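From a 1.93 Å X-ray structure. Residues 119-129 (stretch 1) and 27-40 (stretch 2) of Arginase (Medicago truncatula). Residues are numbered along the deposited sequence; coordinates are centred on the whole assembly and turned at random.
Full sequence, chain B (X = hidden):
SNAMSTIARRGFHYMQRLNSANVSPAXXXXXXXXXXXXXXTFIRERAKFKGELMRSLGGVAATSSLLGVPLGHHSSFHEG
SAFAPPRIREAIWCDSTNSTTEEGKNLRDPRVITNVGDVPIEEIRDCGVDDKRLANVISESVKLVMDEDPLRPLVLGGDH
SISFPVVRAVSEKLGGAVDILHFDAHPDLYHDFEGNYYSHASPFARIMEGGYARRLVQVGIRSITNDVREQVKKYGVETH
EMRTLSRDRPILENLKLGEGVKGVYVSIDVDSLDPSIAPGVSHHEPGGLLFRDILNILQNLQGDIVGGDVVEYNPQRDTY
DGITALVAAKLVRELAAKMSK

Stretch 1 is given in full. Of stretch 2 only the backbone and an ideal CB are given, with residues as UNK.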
# COMPACT_ATOMS: atom_id res chain seq x y z
N VAL B 119 -18.49 14.67 20.64
CA VAL B 119 -19.85 15.14 20.26
C VAL B 119 -20.34 14.22 19.13
O VAL B 119 -19.71 14.20 18.08
CB VAL B 119 -19.86 16.59 19.76
CG1 VAL B 119 -21.27 16.99 19.31
CG2 VAL B 119 -19.29 17.53 20.82
N PRO B 120 -21.49 13.53 19.32
CA PRO B 120 -22.06 12.61 18.33
C PRO B 120 -22.74 13.31 17.14
O PRO B 120 -24.01 13.36 17.00
CB PRO B 120 -23.08 11.82 19.16
CG PRO B 120 -23.54 12.80 20.21
CD PRO B 120 -22.31 13.63 20.54
N ILE B 121 -21.88 13.83 16.27
CA ILE B 121 -22.25 14.70 15.12
C ILE B 121 -23.23 13.94 14.21
O ILE B 121 -24.30 14.50 13.86
CB ILE B 121 -20.97 15.14 14.38
CG1 ILE B 121 -20.07 15.99 15.28
CG2 ILE B 121 -21.34 15.87 13.09
CD1 ILE B 121 -20.73 17.28 15.76
N GLU B 122 -22.85 12.72 13.80
CA GLU B 122 -23.62 11.89 12.84
C GLU B 122 -25.05 11.72 13.37
O GLU B 122 -26.01 11.99 12.63
CB GLU B 122 -22.89 10.55 12.61
CG GLU B 122 -23.70 9.49 11.84
CD GLU B 122 -23.01 8.18 11.42
OE1 GLU B 122 -22.09 7.67 12.12
OE2 GLU B 122 -23.43 7.60 10.41
N GLU B 123 -25.23 11.25 14.59
CA GLU B 123 -26.59 11.00 15.17
C GLU B 123 -27.43 12.29 15.27
O GLU B 123 -28.67 12.25 15.01
CB GLU B 123 -26.45 10.32 16.52
CG GLU B 123 -25.79 8.95 16.45
CD GLU B 123 -24.27 8.93 16.65
OE1 GLU B 123 -23.63 10.02 16.58
OE2 GLU B 123 -23.72 7.81 16.83
N ILE B 124 -26.79 13.40 15.57
CA ILE B 124 -27.49 14.71 15.62
C ILE B 124 -27.87 15.16 14.21
O ILE B 124 -29.06 15.54 14.03
CB ILE B 124 -26.64 15.76 16.32
CG1 ILE B 124 -26.50 15.42 17.80
CG2 ILE B 124 -27.26 17.13 16.09
CD1 ILE B 124 -25.38 16.17 18.45
N ARG B 125 -26.94 15.16 13.26
CA ARG B 125 -27.25 15.53 11.86
C ARG B 125 -28.41 14.63 11.43
O ARG B 125 -29.35 15.13 10.81
CB ARG B 125 -26.07 15.32 10.89
CG ARG B 125 -25.16 16.53 10.74
CD ARG B 125 -23.98 16.43 9.77
NE ARG B 125 -24.24 16.08 8.36
CZ ARG B 125 -24.81 16.88 7.43
NH1 ARG B 125 -24.94 16.45 6.19
NH2 ARG B 125 -25.27 18.08 7.74
N ASP B 126 -28.35 13.34 11.75
CA ASP B 126 -29.39 12.36 11.33
C ASP B 126 -30.77 12.68 11.95
O ASP B 126 -31.69 11.98 11.61
CB ASP B 126 -29.01 10.90 11.65
CG ASP B 126 -30.00 9.90 11.05
OD1 ASP B 126 -30.32 10.04 9.86
OD2 ASP B 126 -30.48 9.02 11.77
N CYS B 127 -30.92 13.64 12.86
CA CYS B 127 -32.24 14.11 13.39
C CYS B 127 -32.74 15.29 12.56
O CYS B 127 -33.79 15.89 12.92
CB CYS B 127 -32.14 14.63 14.81
SG CYS B 127 -31.66 13.33 15.94
N GLY B 128 -31.95 15.67 11.55
CA GLY B 128 -32.25 16.74 10.59
C GLY B 128 -31.87 18.09 11.13
O GLY B 128 -32.43 19.07 10.65
N VAL B 129 -30.90 18.16 12.04
CA VAL B 129 -30.42 19.45 12.62
C VAL B 129 -29.61 20.21 11.55
O VAL B 129 -28.77 19.60 10.90
CB VAL B 129 -29.61 19.20 13.91
CG1 VAL B 129 -29.05 20.49 14.48
CG2 VAL B 129 -30.43 18.47 14.96
N UNK B 27 -42.61 16.12 14.71
CA UNK B 27 -41.87 14.95 15.25
C UNK B 27 -40.36 15.20 15.16
O UNK B 27 -39.69 15.00 16.15
CB UNK B 27 -42.24 13.67 14.49
N UNK B 28 -39.90 15.74 14.04
CA UNK B 28 -38.46 15.97 13.76
C UNK B 28 -37.90 17.01 14.76
O UNK B 28 -36.82 16.74 15.32
CB UNK B 28 -38.26 16.45 12.32
N UNK B 29 -38.67 18.08 15.01
CA UNK B 29 -38.26 19.18 15.92
C UNK B 29 -38.06 18.64 17.34
O UNK B 29 -37.05 19.00 17.97
CB UNK B 29 -39.30 20.30 15.93
N UNK B 30 -38.98 17.79 17.79
CA UNK B 30 -38.92 17.22 19.16
C UNK B 30 -37.80 16.17 19.22
O UNK B 30 -37.11 16.11 20.22
CB UNK B 30 -40.26 16.60 19.56
N UNK B 31 -37.61 15.37 18.17
CA UNK B 31 -36.45 14.45 18.10
C UNK B 31 -35.17 15.27 18.33
O UNK B 31 -34.39 14.91 19.23
CB UNK B 31 -36.40 13.72 16.75
N UNK B 32 -35.02 16.36 17.56
CA UNK B 32 -33.86 17.28 17.60
C UNK B 32 -33.58 17.71 19.05
O UNK B 32 -32.53 17.37 19.56
CB UNK B 32 -34.11 18.51 16.72
N UNK B 33 -34.50 18.41 19.72
CA UNK B 33 -34.31 18.93 21.10
C UNK B 33 -33.85 17.83 22.06
O UNK B 33 -32.89 18.06 22.84
CB UNK B 33 -35.61 19.55 21.62
N UNK B 34 -34.54 16.70 22.03
CA UNK B 34 -34.36 15.57 22.97
C UNK B 34 -32.98 14.92 22.73
O UNK B 34 -32.23 14.60 23.72
CB UNK B 34 -35.48 14.54 22.80
N UNK B 35 -32.63 14.70 21.47
CA UNK B 35 -31.35 13.98 21.18
C UNK B 35 -30.18 14.91 21.53
O UNK B 35 -29.17 14.46 22.03
CB UNK B 35 -31.27 13.55 19.71
N UNK B 36 -30.32 16.20 21.26
CA UNK B 36 -29.27 17.20 21.57
C UNK B 36 -29.10 17.27 23.10
O UNK B 36 -27.93 17.15 23.57
CB UNK B 36 -29.63 18.57 21.00
N UNK B 37 -30.20 17.46 23.83
CA UNK B 37 -30.21 17.40 25.31
C UNK B 37 -29.42 16.19 25.82
O UNK B 37 -28.63 16.30 26.77
CB UNK B 37 -31.65 17.34 25.83
N UNK B 38 -29.76 15.02 25.31
CA UNK B 38 -29.11 13.75 25.71
C UNK B 38 -27.62 13.80 25.38
O UNK B 38 -26.81 13.28 26.14
CB UNK B 38 -29.76 12.56 25.01
N UNK B 39 -27.27 14.41 24.26
CA UNK B 39 -25.88 14.47 23.82
C UNK B 39 -25.11 15.35 24.80
O UNK B 39 -23.99 14.98 25.22
CB UNK B 39 -25.77 15.01 22.39
N UNK B 40 -25.68 16.51 25.14
CA UNK B 40 -24.90 17.52 25.89
C UNK B 40 -24.77 17.03 27.32
O UNK B 40 -23.65 17.13 27.90
CB UNK B 40 -25.56 18.90 25.84

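Positions 27-40 form one continuous helix, running nearly antiparallel to the short helix 121-125 at 162°, with the axes 10.1 Å apart at closest. All have helical phi and psi, so the backbone calls for no glycine.

Position 27 has nothing of stretch 1 near its CB, so many residues would suit. It is Leu 27, which makes no contact here.

At position 28 CA-to-CB points sideways, and the ideal CB lies 4.5 Å from Cys 127 O. A side chain of medium length could reach the turn, either polar or apolar. It is Leu 28. Its CG comes 3.5 Å from Cys 127 O.

Positions 29 and 30 do not face stretch 1; polar residues would be at home. They are Glu 29 and Lys 30.

Position 31 points toward Cys 127, with the ideal CB 4.8 Å from Cys 127 CB. A small residue suits this approach, though a somewhat larger one is not excluded. It is Ala 31.

At position 32 CA lies 5.5 Å from Cys 127 CA. CA-to-CB points sideways, and the ideal CB is 4.1 Å from Val 129 CG2 and 4.6 Å from Cys 127 O. A flexible chain with a terminal donor would suit, such as Gln or Lys; an apolar chain could pack on the valine. It is Gln 32. Its NE2 gives a weak hydrogen bond to Cys 127 O (3.0 Å, angle 126°), while its CG packs 3.7 Å from Val 129 CG2.

Positions 33, 34, 37 and 38 meet nothing of stretch 1 and are little constrained. They are Asn 33, Arg 34, Asp 37 and Ala 38.

Position 35 points toward stretch 1, its ideal CB 3.8 Å from Cys 127 SG, with Ile 124 beyond. A modest apolar residue, Val or Ala, would fit. It is Val 35, chi1 t. Its CG2 lies 3.7 Å from Cys 127 SG, and its CG1 is 4.5 Å from Ile 124 CG1.

At position 36 CA-to-CB points sideways, and the ideal CB lies 5.5 Å from Ile 124 CG1. A longer apolar chain would close the gap: Ile, Leu or Met. It is Ile 36. Its CG1 lies 4.2 Å from Ile 124 CG2, and its CD1 reaches within 4.1 Å of Val 129 CG2.

Position 39 points toward stretch 1, its ideal CB already 3.8 Å from Pro 120 CG and 4.1 Å from Ile 124 CD1. A small residue is favoured. It is Ala 39, whose methyl group packs against both side chains.

Position 40, sideways and loosely constrained, is Leu 40, without contact.

Stretch 2 (27-40) LLEKAQNRVIDAAL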
# COMPACT_ATOMS: atom_id res chain seq x y z
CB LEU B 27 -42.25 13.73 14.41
CG LEU B 27 -41.63 12.41 14.85
CD1 LEU B 27 -42.60 11.27 14.61
CD2 LEU B 27 -40.35 12.15 14.09
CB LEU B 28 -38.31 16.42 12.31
CG LEU B 28 -37.00 16.05 11.63
CD1 LEU B 28 -36.96 14.57 11.28
CD2 LEU B 28 -36.78 16.90 10.38
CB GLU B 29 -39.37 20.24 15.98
CG GLU B 29 -40.17 20.20 17.27
CD GLU B 29 -41.62 20.64 17.22
OE1 GLU B 29 -41.89 21.74 16.71
OE2 GLU B 29 -42.48 19.88 17.72
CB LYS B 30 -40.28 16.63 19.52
CG LYS B 30 -40.52 16.37 21.00
CD LYS B 30 -41.56 15.30 21.27
CE LYS B 30 -41.32 14.03 20.48
NZ LYS B 30 -41.88 12.83 21.15
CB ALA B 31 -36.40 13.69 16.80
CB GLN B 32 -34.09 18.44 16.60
CG GLN B 32 -34.06 17.99 15.14
CD GLN B 32 -34.39 19.06 14.12
OE1 GLN B 32 -34.06 20.24 14.26
NE2 GLN B 32 -34.96 18.63 13.01
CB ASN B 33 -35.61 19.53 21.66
CG ASN B 33 -36.06 20.68 20.81
OD1 ASN B 33 -35.24 21.32 20.15
ND2 ASN B 33 -37.34 20.99 20.82
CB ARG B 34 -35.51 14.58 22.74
CG ARG B 34 -36.91 15.18 22.88
CD ARG B 34 -38.03 14.21 23.25
NE ARG B 34 -37.79 13.36 24.43
CZ ARG B 34 -38.08 13.65 25.69
NH1 ARG B 34 -38.66 14.80 26.01
NH2 ARG B 34 -37.80 12.78 26.64
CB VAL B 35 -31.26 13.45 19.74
CG1 VAL B 35 -29.85 12.95 19.43
CG2 VAL B 35 -32.28 12.33 19.50
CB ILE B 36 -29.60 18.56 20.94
CG1 ILE B 36 -29.42 18.50 19.43
CG2 ILE B 36 -28.79 19.65 21.60
CD1 ILE B 36 -29.69 19.81 18.74
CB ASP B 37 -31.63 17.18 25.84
CG ASP B 37 -31.81 17.66 27.27
OD1 ASP B 37 -30.80 17.77 28.01
OD2 ASP B 37 -32.96 17.99 27.62
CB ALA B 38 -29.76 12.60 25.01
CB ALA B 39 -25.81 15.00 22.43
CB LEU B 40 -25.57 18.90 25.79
CG LEU B 40 -25.54 19.57 24.41
CD1 LEU B 40 -26.49 20.77 24.40
CD2 LEU B 40 -24.16 20.00 24.00
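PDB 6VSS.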